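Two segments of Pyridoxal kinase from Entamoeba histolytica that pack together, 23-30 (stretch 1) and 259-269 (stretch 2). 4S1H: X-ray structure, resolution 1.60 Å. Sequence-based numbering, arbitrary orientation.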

# COMPACT_ATOMS: atom_id res chain seq x y z
N MET A 23 4.48 -1.83 1.96
CA MET A 23 3.18 -2.51 1.97
C MET A 23 3.30 -3.89 1.34
O MET A 23 2.82 -4.88 1.87
CB MET A 23 2.13 -1.67 1.22
CG MET A 23 1.82 -0.31 1.87
SD MET A 23 0.89 0.87 0.80
CE MET A 23 1.05 2.36 1.74
N ILE A 24 3.92 -3.95 0.16
CA ILE A 24 4.05 -5.18 -0.57
C ILE A 24 4.79 -6.22 0.28
O ILE A 24 4.37 -7.37 0.37
CB ILE A 24 4.80 -4.97 -1.91
CG1 ILE A 24 3.94 -4.14 -2.85
CG2 ILE A 24 5.16 -6.31 -2.56
CD1 ILE A 24 4.73 -3.51 -3.99
N ILE A 25 5.89 -5.80 0.90
CA ILE A 25 6.75 -6.73 1.62
C ILE A 25 6.10 -7.18 2.94
O ILE A 25 5.98 -8.38 3.21
CB ILE A 25 8.17 -6.18 1.81
CG1 ILE A 25 8.78 -5.96 0.43
CG2 ILE A 25 8.99 -7.13 2.66
CD1 ILE A 25 9.97 -5.01 0.40
N LEU A 26 5.71 -6.22 3.76
CA LEU A 26 5.08 -6.53 5.06
C LEU A 26 3.75 -7.27 4.88
O LEU A 26 3.48 -8.23 5.62
CB LEU A 26 4.91 -5.28 5.91
CG LEU A 26 6.20 -4.66 6.44
CD1 LEU A 26 6.00 -3.25 6.96
CD2 LEU A 26 6.84 -5.53 7.52
N ASP A 27 2.97 -6.89 3.88
CA ASP A 27 1.75 -7.69 3.56
C ASP A 27 2.12 -9.16 3.22
O ASP A 27 1.49 -10.11 3.72
CB ASP A 27 0.89 -7.08 2.41
CG ASP A 27 0.25 -5.69 2.75
OD1 ASP A 27 0.25 -5.23 3.92
OD2 ASP A 27 -0.25 -5.02 1.79
N SER A 28 3.15 -9.38 2.40
CA SER A 28 3.52 -10.73 1.99
C SER A 28 4.06 -11.58 3.17
O SER A 28 3.91 -12.78 3.17
CB SER A 28 4.53 -10.72 0.83
OG SER A 28 5.75 -11.33 1.19
N PHE A 29 4.62 -10.91 4.17
CA PHE A 29 5.07 -11.59 5.40
C PHE A 29 3.95 -11.69 6.44
O PHE A 29 4.17 -12.23 7.50
CB PHE A 29 6.29 -10.86 6.04
CG PHE A 29 7.65 -11.26 5.49
CD1 PHE A 29 8.15 -10.68 4.35
CD2 PHE A 29 8.46 -12.18 6.18
CE1 PHE A 29 9.39 -11.03 3.85
CE2 PHE A 29 9.72 -12.54 5.69
CZ PHE A 29 10.18 -11.96 4.52
N GLN A 30 2.78 -11.12 6.14
CA GLN A 30 1.62 -11.10 7.01
C GLN A 30 1.93 -10.46 8.37
O GLN A 30 1.47 -10.93 9.42
CB GLN A 30 1.02 -12.49 7.14
CG GLN A 30 0.54 -13.03 5.79
CD GLN A 30 0.28 -14.49 5.86
OE1 GLN A 30 1.21 -15.28 5.75
NE2 GLN A 30 -0.97 -14.87 6.07
N ASN A 259 11.16 -5.38 -10.10
CA ASN A 259 10.12 -6.37 -10.39
C ASN A 259 9.56 -7.06 -9.12
O ASN A 259 9.48 -8.29 -9.04
CB ASN A 259 10.70 -7.39 -11.37
CG ASN A 259 9.65 -8.24 -12.04
OD1 ASN A 259 8.46 -7.90 -12.04
ND2 ASN A 259 10.08 -9.32 -12.67
N ILE A 260 9.12 -6.27 -8.16
CA ILE A 260 8.76 -6.78 -6.87
C ILE A 260 7.42 -7.54 -6.90
O ILE A 260 7.29 -8.52 -6.20
CB ILE A 260 8.83 -5.68 -5.78
CG1 ILE A 260 8.78 -6.31 -4.39
CG2 ILE A 260 7.74 -4.64 -5.95
CD1 ILE A 260 9.01 -5.32 -3.28
N ILE A 261 6.47 -7.12 -7.73
CA ILE A 261 5.13 -7.80 -7.76
C ILE A 261 5.26 -9.26 -8.22
O ILE A 261 4.77 -10.19 -7.56
CB ILE A 261 4.11 -7.04 -8.62
CG1 ILE A 261 3.85 -5.63 -8.08
CG2 ILE A 261 2.78 -7.79 -8.68
CD1 ILE A 261 3.27 -5.54 -6.68
N ASN A 262 5.96 -9.49 -9.32
CA ASN A 262 6.21 -10.85 -9.81
C ASN A 262 7.09 -11.69 -8.89
O ASN A 262 7.03 -12.92 -8.94
CB ASN A 262 6.73 -10.82 -11.25
CG ASN A 262 5.68 -10.28 -12.22
OD1 ASN A 262 4.53 -10.71 -12.17
ND2 ASN A 262 6.05 -9.26 -13.02
N CYS A 263 7.89 -11.01 -8.05
CA CYS A 263 8.77 -11.66 -7.13
C CYS A 263 8.16 -11.86 -5.75
O CYS A 263 8.82 -12.40 -4.88
CB CYS A 263 10.11 -10.90 -7.06
SG CYS A 263 11.06 -11.08 -8.61
N ILE A 264 6.87 -11.51 -5.56
CA ILE A 264 6.25 -11.71 -4.26
C ILE A 264 6.44 -13.12 -3.68
O ILE A 264 6.77 -13.21 -2.52
CB ILE A 264 4.74 -11.28 -4.28
CG1 ILE A 264 4.64 -9.75 -4.18
CG2 ILE A 264 3.94 -11.94 -3.16
CD1 ILE A 264 3.26 -9.19 -4.55
N PRO A 265 6.35 -14.19 -4.50
CA PRO A 265 6.55 -15.57 -4.00
C PRO A 265 7.94 -15.89 -3.44
O PRO A 265 8.08 -16.91 -2.76
CB PRO A 265 6.27 -16.42 -5.24
CG PRO A 265 5.29 -15.62 -6.02
CD PRO A 265 5.74 -14.20 -5.84
N TYR A 266 8.93 -15.06 -3.76
CA TYR A 266 10.33 -15.25 -3.33
C TYR A 266 10.72 -14.31 -2.20
O TYR A 266 11.85 -14.37 -1.74
CB TYR A 266 11.29 -15.07 -4.53
CG TYR A 266 10.93 -15.95 -5.70
CD1 TYR A 266 11.21 -17.31 -5.70
CD2 TYR A 266 10.22 -15.43 -6.78
CE1 TYR A 266 10.85 -18.11 -6.76
CE2 TYR A 266 9.84 -16.22 -7.84
CZ TYR A 266 10.14 -17.56 -7.83
OH TYR A 266 9.77 -18.37 -8.87
N LEU A 267 9.79 -13.47 -1.72
CA LEU A 267 10.15 -12.46 -0.73
C LEU A 267 10.49 -13.08 0.63
O LEU A 267 11.37 -12.56 1.32
CB LEU A 267 9.05 -11.41 -0.57
CG LEU A 267 8.89 -10.42 -1.72
CD1 LEU A 267 7.71 -9.52 -1.44
CD2 LEU A 267 10.13 -9.54 -1.91
N LYS A 268 9.86 -14.21 0.95
CA LYS A 268 10.11 -14.98 2.16
C LYS A 268 11.16 -16.06 1.97
O LYS A 268 11.29 -16.97 2.79
CB LYS A 268 8.81 -15.63 2.67
CG LYS A 268 7.80 -14.65 3.24
CD LYS A 268 6.56 -15.34 3.82
CE LYS A 268 6.87 -16.35 4.93
NZ LYS A 268 7.89 -15.99 5.97
N GLY A 269 11.95 -15.96 0.89
CA GLY A 269 13.08 -16.85 0.65
C GLY A 269 14.05 -16.85 1.79
O GLY A 269 14.32 -15.82 2.40

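The contact between these two segments is a small apolar packing in which isoleucine and leucine side chains mesh on one flank of a helix and a lysine lies over a phenylalanine ring at its end, with no hydrogen bond passing between the stretches. The two share 476 Å² of buried surface, counted over both sides, although more than 230 residues separate them in sequence.

Stretch 1 belongs to a helix that begins earlier in the chain, with Met 23 to Ser 28 helical here, and the helix determines which residues can take part. Ile 24 and Ser 28, one turn apart, direct their CA-to-CB bonds toward stretch 2, while Ile 25 and Phe 29 project sideways and still reach it. Met 23, Leu 26 and Asp 27 are out of reach.

Ile 24 is the hub, with 90 Å² covered, more than any other residue here. CD1 of Ile 24, at the end of the longer arm, lies 3.8 Å from CG2 of Ile 260 and 3.7 Å from CD1 of Ile 261, and CG2 of Ile 24 rests 3.8 Å from CG1 of Ile 264, 4.0 Å from CD1 of Ile 260 and 4.2 Å from CD1 of Leu 267. Ile 260 thus meets both arms. A beta-branched residue suits such a site, since it can fill two directions at once without any polar group to satisfy. Ile 25 widens the apolar patch: its CG1 is 3.8 Å from CD1 of Ile 260 and 4.2 Å from CD1 of Leu 267, which therefore packs against both helix isoleucines.

Stretch 2 offers these partners from a chain that bends repeatedly. A type I turn runs from Ile 261 to Ile 264, and its backbone bond from N of Ile 264 to O of Ile 261 spans 3.2 Å; a second runs from Tyr 266 to Gly 269. Ile 260 and Leu 267 point toward the helix, while Ile 261 starts sideways and brings its end closer. All three are buried, as are Ile 24, Ile 25 and Phe 29, so hydrocarbon side chains suit them. Pro 265 points away and Tyr 266 is out of reach; both are exposed.

The small side chain of Ser 28 occupies the space beside two of these partners, its CB giving an apolar surface 4.2 Å from CG2 of Ile 264 and its OG lying 3.7 Å from CB of Leu 267.

The helix finishes in a Schellman motif, in which Gln 30 adopts positive phi and its N bonds to O of Asp 27 at 2.9 Å. Just before it, the flat ring of Phe 29 offers a face to exposed Lys 268, whose CG stands 3.7 Å from the Phe 29 ring centroid, 9° off the normal, a CH-pi contact. Lysine fits because its methylenes can cover an aromatic surface; the chain curls, leaving NZ of Lys 268 3.9 Å from CD2 of Phe 29. Alongside, CZ of Phe 29 lies 3.5 Å from O of Leu 267.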